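Local atomic coordinates of sulfite reductase [ferredoxin] (Mycobacterium tuberculosis, PDB entry 1ZJ8), a protein that reduces sulfite to sulfide with electrons from ferredoxin, using a siroheme and a [4Fe-4S] cluster. Residues A[480-492]-A[502-514]. Residues are numbered along the deposited sequence; the frame is centred on the assembly and turned at random.
Sequences RIQIADIGFKGQM and EGFQVHLGGHLGL. With SRM (siroheme), chain E.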
loop_
_atom_site.group_PDB
_atom_site.type_symbol
_atom_site.label_atom_id
_atom_site.label_comp_id
_atom_site.label_asym_id
_atom_site.label_seq_id
_atom_site.Cartn_x
_atom_site.Cartn_y
_atom_site.Cartn_z
ATOM N N ARG A 480 -4.405 5.118 -3.804
ATOM C CA ARG A 480 -3.665 6.278 -4.307
ATOM C C ARG A 480 -4.398 7.089 -5.392
ATOM O O ARG A 480 -4.015 7.084 -6.553
ATOM C CB ARG A 480 -2.258 5.819 -4.762
ATOM C CG ARG A 480 -1.207 5.776 -3.601
ATOM C CD ARG A 480 -0.700 4.397 -3.205
ATOM N NE ARG A 480 0.315 3.913 -4.133
ATOM C CZ ARG A 480 1.020 2.794 -3.980
ATOM N NH1 ARG A 480 0.864 2.003 -2.915
ATOM N NH2 ARG A 480 1.897 2.465 -4.917
ATOM N N ILE A 481 -5.435 7.811 -4.971
ATOM C CA ILE A 481 -6.274 8.654 -5.845
ATOM C C ILE A 481 -5.513 9.779 -6.570
ATOM O O ILE A 481 -5.669 10.003 -7.785
ATOM C CB ILE A 481 -7.361 9.393 -5.014
ATOM C CG1 ILE A 481 -8.259 8.419 -4.262
ATOM C CG2 ILE A 481 -8.222 10.297 -5.928
ATOM C CD1 ILE A 481 -9.044 9.043 -3.150
ATOM N N GLN A 482 -4.707 10.499 -5.800
ATOM C CA GLN A 482 -4.221 11.798 -6.228
ATOM C C GLN A 482 -2.987 11.671 -7.074
ATOM O O GLN A 482 -2.450 12.680 -7.525
ATOM C CB GLN A 482 -3.929 12.717 -5.025
ATOM C CG GLN A 482 -5.105 12.951 -4.062
ATOM C CD GLN A 482 -5.210 11.872 -3.008
ATOM O OE1 GLN A 482 -4.736 10.752 -3.207
ATOM N NE2 GLN A 482 -5.820 12.205 -1.870
ATOM N N ILE A 483 -2.524 10.447 -7.293
ATOM C CA ILE A 483 -1.291 10.258 -8.049
ATOM C C ILE A 483 -1.510 9.314 -9.218
ATOM O O ILE A 483 -0.615 8.559 -9.582
ATOM C CB ILE A 483 -0.141 9.792 -7.119
ATOM C CG1 ILE A 483 -0.470 8.451 -6.455
ATOM C CG2 ILE A 483 0.121 10.841 -6.053
ATOM C CD1 ILE A 483 0.558 8.005 -5.467
ATOM N N ALA A 484 -2.701 9.369 -9.804
ATOM C CA ALA A 484 -3.047 8.556 -10.966
ATOM C C ALA A 484 -3.302 9.514 -12.073
ATOM O O ALA A 484 -3.689 10.636 -11.816
ATOM C CB ALA A 484 -4.308 7.764 -10.699
ATOM N N ASP A 485 -3.087 9.084 -13.306
ATOM C CA ASP A 485 -3.525 9.868 -14.441
ATOM C C ASP A 485 -5.045 10.016 -14.346
ATOM O O ASP A 485 -5.549 11.125 -14.483
ATOM C CB ASP A 485 -3.078 9.232 -15.758
ATOM C CG ASP A 485 -1.564 9.302 -15.957
ATOM O OD1 ASP A 485 -0.900 10.213 -15.387
ATOM O OD2 ASP A 485 -1.037 8.417 -16.674
ATOM N N ILE A 486 -5.758 8.921 -14.066
ATOM C CA ILE A 486 -7.178 8.981 -13.784
ATOM C C ILE A 486 -7.476 8.358 -12.415
ATOM O O ILE A 486 -7.479 7.143 -12.267
ATOM C CB ILE A 486 -7.983 8.265 -14.870
ATOM C CG1 ILE A 486 -7.553 8.759 -16.248
ATOM C CG2 ILE A 486 -9.489 8.501 -14.657
ATOM C CD1 ILE A 486 -8.263 8.115 -17.384
ATOM N N GLY A 487 -7.732 9.193 -11.417
ATOM C CA GLY A 487 -8.031 8.721 -10.071
ATOM C C GLY A 487 -9.508 8.861 -9.805
ATOM O O GLY A 487 -10.126 9.828 -10.243
ATOM N N PHE A 488 -10.087 7.899 -9.099
ATOM C CA PHE A 488 -11.509 7.938 -8.777
ATOM C C PHE A 488 -11.684 7.880 -7.271
ATOM O O PHE A 488 -11.165 6.972 -6.624
ATOM C CB PHE A 488 -12.240 6.772 -9.440
ATOM C CG PHE A 488 -12.298 6.862 -10.936
ATOM C CD1 PHE A 488 -13.342 7.501 -11.563
ATOM C CD2 PHE A 488 -11.308 6.295 -11.723
ATOM C CE1 PHE A 488 -13.399 7.584 -12.939
ATOM C CE2 PHE A 488 -11.365 6.377 -13.117
ATOM C CZ PHE A 488 -12.416 7.019 -13.715
ATOM N N LYS A 489 -12.400 8.861 -6.717
ATOM C CA LYS A 489 -12.711 8.886 -5.281
ATOM C C LYS A 489 -14.187 8.614 -5.120
ATOM O O LYS A 489 -15.029 9.455 -5.457
ATOM C CB LYS A 489 -12.359 10.233 -4.631
ATOM C CG LYS A 489 -12.709 10.341 -3.101
ATOM C CD LYS A 489 -12.198 11.644 -2.436
ATOM C CE LYS A 489 -12.588 12.918 -3.211
ATOM N NZ LYS A 489 -11.971 14.145 -2.620
ATOM N N GLY A 490 -14.495 7.434 -4.598
ATOM C CA GLY A 490 -15.876 7.020 -4.392
ATOM C C GLY A 490 -16.589 7.853 -3.341
ATOM O O GLY A 490 -16.043 8.100 -2.253
ATOM N N GLN A 491 -17.803 8.289 -3.683
ATOM C CA GLN A 491 -18.671 9.024 -2.770
ATOM C C GLN A 491 -20.119 8.812 -3.197
ATOM O O GLN A 491 -20.379 8.268 -4.266
ATOM C CB GLN A 491 -18.297 10.520 -2.673
ATOM C CG GLN A 491 -18.584 11.408 -3.893
ATOM C CD GLN A 491 -18.051 12.855 -3.717
ATOM O OE1 GLN A 491 -18.485 13.786 -4.408
ATOM N NE2 GLN A 491 -17.110 13.036 -2.787
ATOM N N MET A 492 -21.057 9.201 -2.339
ATOM C CA MET A 492 -22.471 9.142 -2.695
ATOM C C MET A 492 -22.815 10.356 -3.538
ATOM O O MET A 492 -22.286 11.454 -3.315
ATOM C CB MET A 492 -23.363 9.070 -1.459
ATOM C CG MET A 492 -23.203 7.788 -0.643
ATOM S SD MET A 492 -23.909 6.342 -1.453
ATOM C CE MET A 492 -22.722 6.024 -2.715
ATOM N N GLU A 502 -24.211 5.272 -5.786
ATOM C CA GLU A 502 -22.754 5.141 -5.752
ATOM C C GLU A 502 -22.101 5.633 -7.050
ATOM O O GLU A 502 -22.502 5.247 -8.149
ATOM C CB GLU A 502 -22.321 3.706 -5.359
ATOM C CG GLU A 502 -22.307 2.601 -6.451
ATOM C CD GLU A 502 -21.471 1.369 -6.032
ATOM O OE1 GLU A 502 -21.838 0.671 -5.062
ATOM O OE2 GLU A 502 -20.430 1.102 -6.670
ATOM N N GLY A 503 -21.115 6.517 -6.893
ATOM C CA GLY A 503 -20.387 7.134 -8.004
ATOM C C GLY A 503 -19.042 7.675 -7.530
ATOM O O GLY A 503 -18.621 7.426 -6.401
ATOM N N PHE A 504 -18.358 8.420 -8.394
ATOM C CA PHE A 504 -16.962 8.781 -8.157
ATOM C C PHE A 504 -16.681 10.244 -8.514
ATOM O O PHE A 504 -17.217 10.778 -9.489
ATOM C CB PHE A 504 -16.033 7.840 -8.962
ATOM C CG PHE A 504 -16.165 6.380 -8.582
ATOM C CD1 PHE A 504 -17.099 5.557 -9.211
ATOM C CD2 PHE A 504 -15.382 5.837 -7.581
ATOM C CE1 PHE A 504 -17.244 4.226 -8.851
ATOM C CE2 PHE A 504 -15.528 4.510 -7.224
ATOM C CZ PHE A 504 -16.466 3.706 -7.864
ATOM N N GLN A 505 -15.855 10.878 -7.684
ATOM C CA GLN A 505 -15.241 12.165 -7.987
ATOM C C GLN A 505 -13.924 11.846 -8.689
ATOM O O GLN A 505 -13.278 10.853 -8.366
ATOM C CB GLN A 505 -14.994 12.953 -6.678
ATOM C CG GLN A 505 -14.531 14.443 -6.828
ATOM C CD GLN A 505 -14.376 15.195 -5.455
ATOM O OE1 GLN A 505 -13.262 15.503 -5.013
ATOM N NE2 GLN A 505 -15.506 15.480 -4.798
ATOM N N VAL A 506 -13.537 12.687 -9.639
ATOM C CA VAL A 506 -12.456 12.398 -10.571
ATOM C C VAL A 506 -11.241 13.294 -10.344
ATOM O O VAL A 506 -11.357 14.517 -10.328
ATOM C CB VAL A 506 -12.979 12.610 -12.009
ATOM C CG1 VAL A 506 -11.867 12.499 -13.065
ATOM C CG2 VAL A 506 -14.103 11.609 -12.280
ATOM N N HIS A 507 -10.070 12.687 -10.180
ATOM C CA HIS A 507 -8.823 13.437 -10.065
ATOM C C HIS A 507 -8.003 13.081 -11.298
ATOM O O HIS A 507 -7.829 11.901 -11.609
ATOM C CB HIS A 507 -8.066 13.085 -8.777
ATOM C CG HIS A 507 -8.813 13.406 -7.509
ATOM N ND1 HIS A 507 -8.378 14.356 -6.605
ATOM C CD2 HIS A 507 -9.950 12.885 -6.979
ATOM C CE1 HIS A 507 -9.220 14.419 -5.587
ATOM N NE2 HIS A 507 -10.182 13.536 -5.789
ATOM N N LEU A 508 -7.525 14.086 -12.019
ATOM C CA LEU A 508 -6.819 13.837 -13.265
ATOM C C LEU A 508 -5.380 14.344 -13.213
ATOM O O LEU A 508 -5.118 15.441 -12.716
ATOM C CB LEU A 508 -7.577 14.486 -14.417
ATOM C CG LEU A 508 -8.906 13.803 -14.764
ATOM C CD1 LEU A 508 -9.865 14.774 -15.427
ATOM C CD2 LEU A 508 -8.680 12.604 -15.670
ATOM N N GLY A 509 -4.448 13.542 -13.722
ATOM C CA GLY A 509 -3.073 14.000 -13.960
ATOM C C GLY A 509 -2.066 13.905 -12.809
ATOM O O GLY A 509 -1.009 14.527 -12.861
ATOM N N GLY A 510 -2.364 13.110 -11.785
ATOM C CA GLY A 510 -1.409 12.879 -10.686
ATOM C C GLY A 510 -0.232 11.986 -11.082
ATOM O O GLY A 510 -0.357 11.133 -11.962
ATOM N N HIS A 511 0.914 12.177 -10.448
ATOM C CA HIS A 511 2.059 11.323 -10.680
ATOM C C HIS A 511 3.143 11.570 -9.638
ATOM O O HIS A 511 3.244 12.660 -9.070
ATOM C CB HIS A 511 2.652 11.579 -12.069
ATOM C CG HIS A 511 3.214 12.955 -12.258
ATOM N ND1 HIS A 511 2.436 14.037 -12.611
ATOM C CD2 HIS A 511 4.483 13.423 -12.176
ATOM C CE1 HIS A 511 3.194 15.115 -12.728
ATOM N NE2 HIS A 511 4.441 14.770 -12.462
ATOM N N LEU A 512 3.970 10.555 -9.413
ATOM C CA LEU A 512 5.177 10.711 -8.623
ATOM C C LEU A 512 6.349 10.830 -9.589
ATOM O O LEU A 512 6.151 11.092 -10.775
ATOM C CB LEU A 512 5.318 9.523 -7.667
ATOM C CG LEU A 512 4.180 9.291 -6.658
ATOM C CD1 LEU A 512 4.580 8.182 -5.721
ATOM C CD2 LEU A 512 3.847 10.553 -5.869
ATOM N N GLY A 513 7.563 10.665 -9.093
ATOM C CA GLY A 513 8.744 10.750 -9.945
ATOM C C GLY A 513 9.105 12.187 -10.261
ATOM O O GLY A 513 9.164 13.022 -9.368
ATOM N N LEU A 514 9.341 12.480 -11.533
ATOM C CA LEU A 514 9.729 13.838 -11.940
ATOM C C LEU A 514 8.572 14.828 -11.789
ATOM O O LEU A 514 7.478 14.598 -12.316
ATOM C CB LEU A 514 10.241 13.874 -13.383
ATOM C CG LEU A 514 10.807 15.229 -13.817
ATOM C CD1 LEU A 514 11.742 15.853 -12.746
ATOM C CD2 LEU A 514 11.538 15.065 -15.164
HETATM FE FE SRM E . -5.398 1.545 3.975
HETATM C CHA SRM E . -7.834 2.026 6.322
HETATM C CHB SRM E . -7.157 -1.000 2.693
HETATM C CHC SRM E . -3.052 1.063 1.772
HETATM C CHD SRM E . -4.937 4.962 3.748
HETATM N NA SRM E . -7.046 0.563 4.539
HETATM C C1A SRM E . -7.849 0.817 5.596
HETATM C C2A SRM E . -8.775 -0.311 5.937
HETATM C CMA SRM E . -8.188 -1.123 7.050
HETATM C CDA SRM E . -10.183 0.149 6.190
HETATM C CEA SRM E . -10.696 0.231 7.592
HETATM O O3A SRM E . -10.149 1.010 8.379
HETATM O O4A SRM E . -11.646 -0.472 7.967
HETATM C C3A SRM E . -8.759 -1.065 4.651
HETATM C CAA SRM E . -8.774 -2.549 4.802
HETATM C CBA SRM E . -10.242 -2.884 4.795
HETATM C CCA SRM E . -10.479 -4.231 4.193
HETATM O O1A SRM E . -9.819 -4.566 3.185
HETATM O O2A SRM E . -11.319 -4.988 4.735
HETATM C C4A SRM E . -7.589 -0.495 3.926
HETATM N NB SRM E . -5.101 0.166 2.606
HETATM C C1B SRM E . -5.864 -0.850 2.199
HETATM C C2B SRM E . -5.213 -1.784 1.218
HETATM C CMB SRM E . -5.528 -3.237 1.441
HETATM C CDB SRM E . -5.696 -1.405 -0.142
HETATM C CEB SRM E . -5.208 -2.192 -1.305
HETATM O O3B SRM E . -5.960 -2.928 -1.980
HETATM O O4B SRM E . -4.011 -2.093 -1.576
HETATM C C3B SRM E . -3.768 -1.385 1.423
HETATM C CAB SRM E . -3.143 -2.172 2.546
HETATM C CBB SRM E . -1.654 -2.263 2.407
HETATM C CCB SRM E . -1.051 -2.847 3.651
HETATM O O1B SRM E . -0.678 -4.017 3.680
HETATM O O2B SRM E . -0.887 -2.166 4.658
HETATM C C4B SRM E . -3.951 0.010 1.956
HETATM N NC SRM E . -4.338 2.747 2.896
HETATM C C1C SRM E . -3.272 2.377 2.158
HETATM C C2C SRM E . -2.648 3.434 1.510
HETATM C CDC SRM E . -1.628 3.416 0.421
HETATM C CEC SRM E . -0.183 3.327 0.722
HETATM O O3C SRM E . 0.201 3.080 1.888
HETATM O O4C SRM E . 0.578 3.524 -0.237
HETATM C C3C SRM E . -3.249 4.526 2.061
HETATM C CAC SRM E . -2.821 5.887 1.619
HETATM C CBC SRM E . -1.460 6.424 2.008
HETATM C CCC SRM E . -1.526 6.936 3.436
HETATM O O1C SRM E . -1.630 6.132 4.401
HETATM O O2C SRM E . -1.496 8.184 3.592
HETATM C C4C SRM E . -4.212 4.096 2.938
HETATM N ND SRM E . -5.976 3.129 5.096
HETATM C C1D SRM E . -5.815 4.399 4.692
HETATM C C2D SRM E . -6.730 5.216 5.381
HETATM C CAD SRM E . -6.459 6.680 5.680
HETATM C CBD SRM E . -5.804 7.037 6.977
HETATM C CCD SRM E . -5.372 8.433 7.323
HETATM O O1D SRM E . -4.143 8.627 7.459
HETATM O O2D SRM E . -6.211 9.363 7.465
HETATM C C3D SRM E . -7.450 4.381 6.218
HETATM C CDD SRM E . -8.204 4.823 7.442
HETATM C CED SRM E . -7.525 5.166 8.750
HETATM O O3D SRM E . -6.346 4.878 8.955
HETATM O O4D SRM E . -8.137 5.751 9.655
HETATM C C4D SRM E . -6.971 3.093 6.034
#
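Gly-487 to Gln-491 pair with Gly-503 to His-507 as the antiparallel strands of a beta hairpin; the axes of 486-492 and 502-508 come within 4.3 Å, at 142° between their N-to-C directions. The hairpin belongs to the mixed sheet of the second nitrite and sulfite reductase 4Fe-4S domain, where strand 469-472 flanks 486-494 and strand 520-528 flanks 500-508. Gly-487 with His-507, Lys-489 with Gln-505 and Gln-491 with Gly-503 are the hydrogen-bonded pairs, each closed by two backbone bonds. Beyond the last bridge, Gly-509 N donates one more bond to Asp-485 O.

On one face, the side chains of Phe-488 and Phe-504 cross at about a right angle. Phe-504 CB meets the edge of the Phe-488 ring, 3.8 Å from Phe-488 CD1. Gly-490 has no side chain, and its CA lies 3.4 Å from Phe-504 CD2. Val-506 lies alongside Phe-488 and presents CG2 to CE1. Helix 532-545 covers Phe-488, Val-506 and Leu-508 on this face.

The other face is more polar. Lys-489 and Gln-505 both hold CG anti to the backbone N, which sends the two chains the same way. A bend of Lys-489 at chi3 (51°) brings NZ to the Gln-505 amide. Lys-489 NZ bonds Gln-505 OE1 at 3.0 Å, from above the carbonyl plane. Gln-505 NE2 makes a weak bond to Gln-491 OE1, with the two amide planes nearly perpendicular.

Residues 480-482, ahead of the strand, lie beside the cofactors: Arg-480 NH1 donates a weak hydrogen bond to siroheme O4C, and Ile-481 N and Gln-482 OE1 both bond Ser-477 OG, in the cluster pocket. Ile-481 covers one face of the buried His-507 ring in a CH-pi contact, with CG2 3.6 Å from the centroid, while Lys-489 CE meets the ring edge 3.6 Å from His-507 NE2.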